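Local structure of putative phosphosugar isomerase (Clostridium difficile, 3G68) at residues S20-L25 against E171-E176; L157-A162 against E175-I180; E188-L193 against T311-V316. The protein is a putative phosphosugar isomerase built of two SIS domains, which probably binds and isomerises a phosphorylated sugar. All coordinates share one frame; numbering follows the deposited sequence. Where two conformers were deposited one is given.

Overall arrangement
Contacts 1 and 2 join helices, whereas contact 3 sets a helix against a loop, in a double-SIS protein with two five-stranded parallel sheets. Contacts 1 and 2 are neighbours, their centres about 6 Å apart: both use helix 170-184, share Glu175 and Glu176, and touch through Tyr173 and Gln160. Contact 2 joins that helix to helix 145-165, contact 1 to the short helix 22-25. Along the chain both end on the same stretch and close before contact 3 opens on helix 187-200, about 23 and 21 Å from their centres. Ile180 on Phe312 links contact 3 to contact 2. Since all three touch the second subunit, these helices join packing within the chain to packing against the second subunit.

Contact 1: S20-L25 against E171-E176; sequences SNADSL and EKYNEE. With EDO (1,2-ethanediol), chain J.
Tyr173 points its ring at the start of helix 22-25, and its OH overlaps the methyl of Ala22, 4.0 Å from CB. Alanine, with only a methyl, offers a small apolar surface and lets the phenol end come close. Asp23 comes in at a slant: its OD1 lies 4.1 Å from Tyr173 OH, too far for a hydrogen bond, with carboxylate and ring planes 35° apart. What ties the two polar ends together is Gln160, whose NE2 is hydrogen-bonded to both Tyr173 OH and Asp23 OD1. OD1 also takes a salt bridge from Arg163, which makes a cation-pi contact with the tyrosine ring. Tyrosine suits the place because its ring spans the gap while its hydroxyl finds a polar partner. With CG anti to the backbone N (chi1 177°), the ring is carried out from helix 170-184 toward Ala22. Near the start of the same helix, Glu171 N donates to O1 of an ethanediol at 2.9 Å, a molecule probably from the crystallisation liquor that also bonds Ser24 OG of the second subunit. Helix 22-25 thus meets helix 170-184 with the Gln160 and Arg163 side chains of helix 145-165 joining them, beside the second subunit.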
loop_
_atom_site.group_PDB
_atom_site.type_symbol
_atom_site.label_atom_id
_atom_site.label_comp_id
_atom_site.label_asym_id
_atom_site.label_seq_id
_atom_site.Cartn_x
_atom_site.Cartn_y
_atom_site.Cartn_z
ATOM N N SER B 20 0.203 29.426 -25.662
ATOM C CA SER B 20 -0.256 30.024 -24.400
ATOM C C SER B 20 -0.494 31.533 -24.459
ATOM O O SER B 20 -1.277 32.042 -23.668
ATOM C CB SER B 20 0.708 29.718 -23.266
ATOM O OG SER B 20 0.803 28.324 -23.072
ATOM N N ASN B 21 0.170 32.247 -25.365
ATOM C CA ASN B 21 0.021 33.700 -25.511
ATOM C C ASN B 21 -0.998 34.101 -26.556
ATOM O O ASN B 21 -1.194 35.307 -26.787
ATOM C CB ASN B 21 1.364 34.304 -25.921
ATOM C CG ASN B 21 1.388 35.832 -25.834
ATOM O OD1 ASN B 21 1.015 36.415 -24.807
ATOM N ND2 ASN B 21 1.838 36.486 -26.909
ATOM N N ALA B 22 -1.670 33.131 -27.175
ATOM C CA ALA B 22 -2.583 33.407 -28.301
ATOM C C ALA B 22 -3.795 34.239 -27.935
ATOM O O ALA B 22 -4.206 35.104 -28.716
ATOM C CB ALA B 22 -3.052 32.121 -28.957
ATOM N N ASP B 23 -4.404 33.968 -26.784
ATOM C CA ASP B 23 -5.562 34.770 -26.353
ATOM C C ASP B 23 -5.199 36.253 -26.230
ATOM O O ASP B 23 -6.011 37.111 -26.556
ATOM C CB ASP B 23 -6.153 34.258 -25.026
ATOM C CG ASP B 23 -6.932 32.969 -25.175
ATOM O OD1 ASP B 23 -7.200 32.542 -26.315
ATOM O OD2 ASP B 23 -7.294 32.372 -24.128
ATOM N N SER B 24 -3.992 36.552 -25.763
ATOM C CA SER B 24 -3.531 37.939 -25.638
ATOM C C SER B 24 -3.183 38.528 -26.995
ATOM O O SER B 24 -3.688 39.588 -27.366
ATOM C CB SER B 24 -2.329 38.040 -24.682
ATOM O OG SER B 24 -1.746 39.344 -24.677
ATOM N N LEU B 25 -2.359 37.816 -27.761
ATOM C CA LEU B 25 -1.867 38.313 -29.032
ATOM C C LEU B 25 -2.962 38.615 -30.075
ATOM O O LEU B 25 -2.908 39.648 -30.728
ATOM C CB LEU B 25 -0.817 37.362 -29.629
ATOM C CG LEU B 25 -0.106 37.902 -30.870
ATOM C CD1 LEU B 25 0.707 39.131 -30.497
ATOM C CD2 LEU B 25 0.787 36.824 -31.472
ATOM N N GLU B 171 -14.911 24.409 -27.015
ATOM C CA GLU B 171 -14.296 23.101 -26.836
ATOM C C GLU B 171 -13.600 22.641 -28.109
ATOM O O GLU B 171 -12.571 21.988 -28.031
ATOM C CB GLU B 171 -15.288 22.066 -26.301
ATOM C CG GLU B 171 -15.639 22.333 -24.823
ATOM C CD GLU B 171 -16.585 21.309 -24.214
ATOM O OE1 GLU B 171 -17.105 20.443 -24.954
ATOM O OE2 GLU B 171 -16.831 21.382 -22.992
ATOM N N LYS B 172 -14.167 22.990 -29.269
ATOM C CA LYS B 172 -13.566 22.631 -30.561
ATOM C C LYS B 172 -12.239 23.365 -30.725
ATOM O O LYS B 172 -11.283 22.754 -31.160
ATOM C CB LYS B 172 -14.505 22.913 -31.738
ATOM C CG LYS B 172 -13.928 22.543 -33.126
ATOM C CD LYS B 172 -13.690 21.039 -33.303
ATOM C CE LYS B 172 -13.156 20.721 -34.711
ATOM N NZ LYS B 172 -12.683 19.299 -34.857
ATOM N N TYR B 173 -12.183 24.647 -30.346
ATOM C CA TYR B 173 -10.919 25.401 -30.303
ATOM C C TYR B 173 -9.914 24.620 -29.441
ATOM O O TYR B 173 -8.835 24.295 -29.889
ATOM C CB TYR B 173 -11.123 26.814 -29.728
ATOM C CG TYR B 173 -9.837 27.619 -29.586
ATOM C CD1 TYR B 173 -9.037 27.496 -28.457
ATOM C CD2 TYR B 173 -9.421 28.488 -30.582
ATOM C CE1 TYR B 173 -7.850 28.213 -28.331
ATOM C CE2 TYR B 173 -8.235 29.218 -30.454
ATOM C CZ TYR B 173 -7.455 29.061 -29.327
ATOM O OH TYR B 173 -6.271 29.774 -29.205
ATOM N N ASN B 174 -10.275 24.327 -28.202
ATOM C CA ASN B 174 -9.420 23.553 -27.301
ATOM C C ASN B 174 -8.951 22.200 -27.901
ATOM O O ASN B 174 -7.809 21.794 -27.759
ATOM C CB ASN B 174 -10.179 23.270 -25.996
ATOM C CG ASN B 174 -9.327 22.533 -24.999
ATOM O OD1 ASN B 174 -9.493 21.327 -24.786
ATOM N ND2 ASN B 174 -8.362 23.234 -24.438
ATOM N N GLU B 175 -9.851 21.488 -28.543
ATOM C CA GLU B 175 -9.494 20.221 -29.168
ATOM C C GLU B 175 -8.419 20.402 -30.261
ATOM O O GLU B 175 -7.502 19.589 -30.366
ATOM C CB GLU B 175 -10.706 19.594 -29.803
ATOM C CG GLU B 175 -10.425 18.282 -30.496
ATOM C CD GLU B 175 -11.667 17.586 -31.023
ATOM O OE1 GLU B 175 -12.776 18.155 -30.945
ATOM O OE2 GLU B 175 -11.515 16.456 -31.546
ATOM N N GLU B 176 -8.588 21.429 -31.100
ATOM C CA GLU B 176 -7.606 21.729 -32.155
ATOM C C GLU B 176 -6.259 22.155 -31.566
ATOM O O GLU B 176 -5.211 21.712 -32.052
ATOM C CB GLU B 176 -8.141 22.743 -33.154
ATOM C CG GLU B 176 -9.345 22.235 -33.944
ATOM C CD GLU B 176 -9.149 20.871 -34.601
ATOM O OE1 GLU B 176 -8.152 20.675 -35.317
ATOM O OE2 GLU B 176 -10.018 19.995 -34.433
HETATM C C1 EDO J . -18.623 24.143 -25.651
HETATM O O1 EDO J . -17.553 25.055 -25.924
HETATM C C2 EDO J . -18.906 23.329 -26.882
HETATM O O2 EDO J . -19.387 22.044 -26.509
#

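Contact 2: L157-A162 against E175-I180; sequences LGLQIA and EEINKI
Leu159 and Ile180 reach toward each other tip to tip across an antiparallel helix pair, helices 145-165 and 170-184 forming a helical hairpin of this double-SIS protein. Their CD1 atoms meet at 3.9 Å. The local axes run at 167° to one another and stand 11.6 Å apart, a wide spacing that long branched side chains must bridge. Leucine does so by forking: CD1 serves both isoleucines, while CD2 turns to Glu176 and crosses its side chain at about a right angle, 3.9 Å from CB. Ile177 comes in at a slant, its CD1 4.0 Å from Leu159 CD1. Its first bond from the backbone does not aim at the other helix; the bend at chi2 (-56°) brings the terminal methyl there. Glu176 leads its carboxylate away from the leucine, so that its methylene packs while the charge finds polar company. Tyr309 holds OE1 by a hydrogen bond, and Lys172 and Lys179 both form salt bridges with OE2. Tyr55 and Leu59 of helix 43-59 also pack on Leu159, and Ile19 of helix 4-20 on both isoleucines. Lys179 NZ meets Glu176 OE2 at 3.0 Å, on the syn side and 20° out of the carboxylate plane.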
loop_
_atom_site.group_PDB
_atom_site.type_symbol
_atom_site.label_atom_id
_atom_site.label_comp_id
_atom_site.label_asym_id
_atom_site.label_seq_id
_atom_site.Cartn_x
_atom_site.Cartn_y
_atom_site.Cartn_z
ATOM N N LEU B 157 -4.250 32.497 -35.636
ATOM C CA LEU B 157 -5.089 33.593 -36.171
ATOM C C LEU B 157 -6.435 33.046 -36.631
ATOM O O LEU B 157 -7.490 33.597 -36.264
ATOM C CB LEU B 157 -4.420 34.335 -37.330
ATOM C CG LEU B 157 -5.254 35.401 -38.096
ATOM C CD1 LEU B 157 -5.650 36.565 -37.153
ATOM C CD2 LEU B 157 -4.487 35.884 -39.351
ATOM N N GLY B 158 -6.385 31.984 -37.440
ATOM C CA GLY B 158 -7.579 31.306 -37.946
ATOM C C GLY B 158 -8.470 30.813 -36.825
ATOM O O GLY B 158 -9.645 31.155 -36.758
ATOM N N LEU B 159 -7.897 30.022 -35.930
ATOM C CA LEU B 159 -8.628 29.455 -34.798
ATOM C C LEU B 159 -9.308 30.505 -33.898
ATOM O O LEU B 159 -10.434 30.307 -33.436
ATOM C CB LEU B 159 -7.681 28.548 -33.982
ATOM C CG LEU B 159 -7.348 27.190 -34.634
ATOM C CD1 LEU B 159 -6.191 26.450 -33.893
ATOM C CD2 LEU B 159 -8.615 26.307 -34.676
ATOM N N GLN B 160 -8.595 31.591 -33.645
ATOM C CA GLN B 160 -9.044 32.717 -32.822
ATOM C C GLN B 160 -10.198 33.457 -33.481
ATOM O O GLN B 160 -11.159 33.838 -32.812
ATOM C CB GLN B 160 -7.867 33.662 -32.558
ATOM C CG GLN B 160 -6.822 33.087 -31.553
ATOM C CD GLN B 160 -7.134 33.440 -30.107
ATOM O OE1 GLN B 160 -7.629 34.521 -29.833
ATOM N NE2 GLN B 160 -6.794 32.541 -29.170
ATOM N N ILE B 161 -10.109 33.629 -34.797
ATOM C CA ILE B 161 -11.187 34.249 -35.570
ATOM C C ILE B 161 -12.385 33.313 -35.555
ATOM O O ILE B 161 -13.470 33.731 -35.212
ATOM C CB ILE B 161 -10.792 34.531 -37.014
ATOM C CG1 ILE B 161 -9.814 35.696 -37.084
ATOM C CG2 ILE B 161 -12.013 34.895 -37.848
ATOM C CD1 ILE B 161 -9.135 35.807 -38.447
ATOM N N ALA B 162 -12.156 32.044 -35.884
ATOM C CA ALA B 162 -13.212 31.034 -35.953
ATOM C C ALA B 162 -14.032 30.947 -34.657
ATOM O O ALA B 162 -15.271 30.880 -34.682
ATOM C CB ALA B 162 -12.602 29.667 -36.303
ATOM N N GLU B 175 -9.851 21.488 -28.543
ATOM C CA GLU B 175 -9.494 20.221 -29.168
ATOM C C GLU B 175 -8.419 20.402 -30.261
ATOM O O GLU B 175 -7.502 19.589 -30.366
ATOM C CB GLU B 175 -10.706 19.594 -29.803
ATOM C CG GLU B 175 -10.425 18.282 -30.496
ATOM C CD GLU B 175 -11.667 17.586 -31.023
ATOM O OE1 GLU B 175 -12.776 18.155 -30.945
ATOM O OE2 GLU B 175 -11.515 16.456 -31.546
ATOM N N GLU B 176 -8.588 21.429 -31.100
ATOM C CA GLU B 176 -7.606 21.729 -32.155
ATOM C C GLU B 176 -6.259 22.155 -31.566
ATOM O O GLU B 176 -5.211 21.712 -32.052
ATOM C CB GLU B 176 -8.141 22.743 -33.154
ATOM C CG GLU B 176 -9.345 22.235 -33.944
ATOM C CD GLU B 176 -9.149 20.871 -34.601
ATOM O OE1 GLU B 176 -8.152 20.675 -35.317
ATOM O OE2 GLU B 176 -10.018 19.995 -34.433
ATOM N N ILE B 177 -6.276 22.970 -30.512
ATOM C CA ILE B 177 -5.004 23.297 -29.838
ATOM C C ILE B 177 -4.312 22.018 -29.356
ATOM O O ILE B 177 -3.111 21.870 -29.523
ATOM C CB ILE B 177 -5.198 24.230 -28.651
ATOM C CG1 ILE B 177 -5.688 25.608 -29.129
ATOM C CG2 ILE B 177 -3.899 24.341 -27.849
ATOM C CD1 ILE B 177 -4.820 26.285 -30.139
ATOM N N ASN B 178 -5.077 21.100 -28.783
ATOM C CA ASN B 178 -4.515 19.838 -28.290
ATOM C C ASN B 178 -3.966 18.925 -29.413
ATOM O O ASN B 178 -2.951 18.277 -29.207
ATOM C CB ASN B 178 -5.472 19.162 -27.318
ATOM C CG ASN B 178 -5.373 19.787 -25.914
ATOM O OD1 ASN B 178 -4.384 19.574 -25.199
ATOM N ND2 ASN B 178 -6.352 20.591 -25.547
ATOM N N LYS B 179 -4.602 18.924 -30.588
ATOM C CA LYS B 179 -4.055 18.190 -31.762
ATOM C C LYS B 179 -2.713 18.783 -32.224
ATOM O O LYS B 179 -1.759 18.063 -32.528
ATOM C CB LYS B 179 -5.052 18.206 -32.928
ATOM C CG LYS B 179 -6.287 17.444 -32.664
ATOM C CD LYS B 179 -7.163 17.512 -33.931
ATOM C CE LYS B 179 -8.402 16.706 -33.778
ATOM N NZ LYS B 179 -9.314 17.061 -34.857
ATOM N N ILE B 180 -2.637 20.109 -32.275
ATOM C CA ILE B 180 -1.406 20.819 -32.629
ATOM C C ILE B 180 -0.344 20.465 -31.600
ATOM O O ILE B 180 0.789 20.165 -31.954
ATOM C CB ILE B 180 -1.627 22.354 -32.681
ATOM C CG1 ILE B 180 -2.544 22.726 -33.854
ATOM C CG2 ILE B 180 -0.332 23.104 -32.794
ATOM C CD1 ILE B 180 -3.056 24.196 -33.805
#

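Contact 3: E188-L193 against T311-V316. With EDO (1,2-ethanediol), chain E.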
loop_
_atom_site.group_PDB
_atom_site.type_symbol
_atom_site.label_atom_id
_atom_site.label_comp_id
_atom_site.label_asym_id
_atom_site.label_seq_id
_atom_site.Cartn_x
_atom_site.Cartn_y
_atom_site.Cartn_z
ATOM N N GLU B 188 10.725 16.131 -31.393
ATOM C CA GLU B 188 11.986 15.569 -30.874
ATOM C C GLU B 188 12.204 14.145 -31.329
ATOM O O GLU B 188 13.307 13.804 -31.756
ATOM C CB GLU B 188 11.962 15.597 -29.333
ATOM C CG GLU B 188 13.181 15.009 -28.633
ATOM C CD GLU B 188 14.365 15.945 -28.596
ATOM O OE1 GLU B 188 14.212 17.139 -28.952
ATOM O OE2 GLU B 188 15.446 15.478 -28.183
ATOM N N ALA B 189 11.172 13.301 -31.206
ATOM C CA ALA B 189 11.278 11.895 -31.642
ATOM C C ALA B 189 11.623 11.798 -33.147
ATOM O O ALA B 189 12.492 10.988 -33.558
ATOM C CB ALA B 189 9.990 11.129 -31.329
ATOM N N VAL B 190 10.962 12.636 -33.955
ATOM C CA VAL B 190 11.248 12.683 -35.405
ATOM C C VAL B 190 12.702 13.143 -35.680
ATOM O O VAL B 190 13.394 12.592 -36.539
ATOM C CB VAL B 190 10.173 13.530 -36.159
ATOM C CG1 VAL B 190 10.608 13.806 -37.634
ATOM C CG2 VAL B 190 8.807 12.832 -36.072
ATOM N N TYR B 191 13.166 14.151 -34.940
ATOM C CA TYR B 191 14.536 14.652 -35.042
ATOM C C TYR B 191 15.561 13.526 -34.776
ATOM O O TYR B 191 16.519 13.317 -35.548
ATOM C CB TYR B 191 14.712 15.818 -34.064
ATOM C CG TYR B 191 16.026 16.538 -34.144
ATOM C CD1 TYR B 191 17.154 16.017 -33.559
ATOM C CD2 TYR B 191 16.120 17.786 -34.770
ATOM C CE1 TYR B 191 18.353 16.685 -33.618
ATOM C CE2 TYR B 191 17.318 18.461 -34.839
ATOM C CZ TYR B 191 18.429 17.890 -34.273
ATOM O OH TYR B 191 19.650 18.492 -34.318
ATOM N N LYS B 192 15.352 12.779 -33.690
ATOM C CA LYS B 192 16.228 11.669 -33.336
ATOM C C LYS B 192 16.287 10.609 -34.436
ATOM O O LYS B 192 17.364 10.170 -34.800
ATOM C CB LYS B 192 15.753 11.030 -32.047
ATOM C CG LYS B 192 16.009 11.878 -30.797
ATOM C CD LYS B 192 15.274 11.201 -29.612
ATOM C CE LYS B 192 15.524 11.869 -28.292
ATOM N NZ LYS B 192 14.733 11.202 -27.206
ATOM N N LEU B 193 15.136 10.214 -34.970
ATOM C CA LEU B 193 15.128 9.214 -36.054
ATOM C C LEU B 193 15.776 9.791 -37.327
ATOM O O LEU B 193 16.525 9.102 -38.023
ATOM C CB LEU B 193 13.725 8.749 -36.323
ATOM C CG LEU B 193 13.076 7.903 -35.222
ATOM C CD1 LEU B 193 11.580 7.857 -35.452
ATOM C CD2 LEU B 193 13.719 6.506 -35.234
ATOM N N THR B 311 2.310 19.142 -40.826
ATOM C CA THR B 311 3.255 20.189 -41.190
ATOM C C THR B 311 4.296 20.442 -40.076
ATOM O O THR B 311 5.372 20.913 -40.336
ATOM C CB THR B 311 2.544 21.518 -41.585
ATOM O OG1 THR B 311 3.488 22.402 -42.216
ATOM C CG2 THR B 311 1.919 22.198 -40.359
ATOM N N PHE B 312 3.970 20.140 -38.834
ATOM C CA PHE B 312 4.932 20.347 -37.738
ATOM C C PHE B 312 5.971 19.268 -37.573
ATOM O O PHE B 312 6.774 19.352 -36.647
ATOM C CB PHE B 312 4.193 20.607 -36.425
ATOM C CG PHE B 312 3.366 21.813 -36.499
ATOM C CD1 PHE B 312 3.976 23.057 -36.701
ATOM C CD2 PHE B 312 1.974 21.737 -36.469
ATOM C CE1 PHE B 312 3.184 24.212 -36.832
ATOM C CE2 PHE B 312 1.204 22.891 -36.583
ATOM C CZ PHE B 312 1.816 24.122 -36.763
ATOM N N ASN B 313 5.921 18.235 -38.417
ATOM C CA ASN B 313 6.913 17.181 -38.381
ATOM C C ASN B 313 7.562 16.798 -39.697
ATOM O O ASN B 313 8.696 16.360 -39.674
ATOM C CB ASN B 313 6.272 15.879 -37.884
ATOM C CG ASN B 313 5.651 15.976 -36.492
ATOM O OD1 ASN B 313 4.750 15.204 -36.201
ATOM N ND2 ASN B 313 6.139 16.877 -35.630
ATOM N N PHE B 314 6.869 16.939 -40.831
ATOM C CA PHE B 314 7.329 16.264 -42.063
ATOM C C PHE B 314 8.710 16.610 -42.602
ATOM O O PHE B 314 9.453 15.705 -43.008
ATOM C CB PHE B 314 6.314 16.359 -43.212
ATOM C CG PHE B 314 5.981 15.033 -43.789
ATOM C CD1 PHE B 314 6.950 14.276 -44.424
ATOM C CD2 PHE B 314 4.695 14.505 -43.636
ATOM C CE1 PHE B 314 6.629 13.002 -44.946
ATOM C CE2 PHE B 314 4.386 13.258 -44.109
ATOM C CZ PHE B 314 5.358 12.498 -44.757
ATOM N N ILE B 315 9.067 17.889 -42.603
ATOM C CA ILE B 315 10.334 18.298 -43.187
ATOM C C ILE B 315 11.498 18.411 -42.196
ATOM O O ILE B 315 12.603 18.784 -42.590
ATOM C CB ILE B 315 10.220 19.557 -44.089
ATOM C CG1 ILE B 315 9.858 20.814 -43.324
ATOM C CG2 ILE B 315 9.211 19.338 -45.209
ATOM C CD1 ILE B 315 10.046 22.069 -44.206
ATOM N N VAL B 316 11.265 18.060 -40.928
ATOM C CA VAL B 316 12.361 18.013 -39.922
ATOM C C VAL B 316 13.614 17.306 -40.478
ATOM O O VAL B 316 14.714 17.854 -40.362
ATOM C CB VAL B 316 11.885 17.395 -38.573
ATOM C CG1 VAL B 316 13.046 17.087 -37.622
ATOM C CG2 VAL B 316 10.950 18.338 -37.904
HETATM C C1 EDO E . 15.552 12.897 -24.205
HETATM O O1 EDO E . 15.678 11.509 -24.547
HETATM C C2 EDO E . 14.070 13.191 -24.058
HETATM O O2 EDO E . 13.387 13.225 -25.316
#
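The Tyr191 ring has Val316 CG1 lying obliquely near it, while one face of the Phe312 ring carries Thr311 CG2, 3.8 Å above the plane, over its centre. The root of the tyrosine is what Val316 CG1 meets, 3.8 Å from Tyr191 CA and 4.1 Å from Tyr191 CB. The Tyr191 side chain leaves helix 187-200 roughly at right angles to its axis and packs on Gln5 of helix 4-20. Val190 CG1 lies 3.9 Å from Val316 CB and 3.8 Å from Asn313 O, the two valines meeting at a slant. In both, CG1 stands anti to the backbone N (chi1 169°), which turns this branch to the partner. Beta-branched valines, short and stiff, suit a helix packed against a type I turn, Asn313 to Val316, that leads into helix 316-324. Asn313 ND2 donates to Ala183 O, and weakly to Phe312 O, so this buried donor is satisfied. Lys192 NZ donates to O1 (2.8 Å) and O2 (3.1 Å) of an ethanediol, probably from the crystallisation liquor, that also bonds Asp6 and Thr3 of the second subunit. The contact is mainly apolar, relying on methyls, while the bond to Ala183, with weaker ones inside the loop, probably steadies the turn.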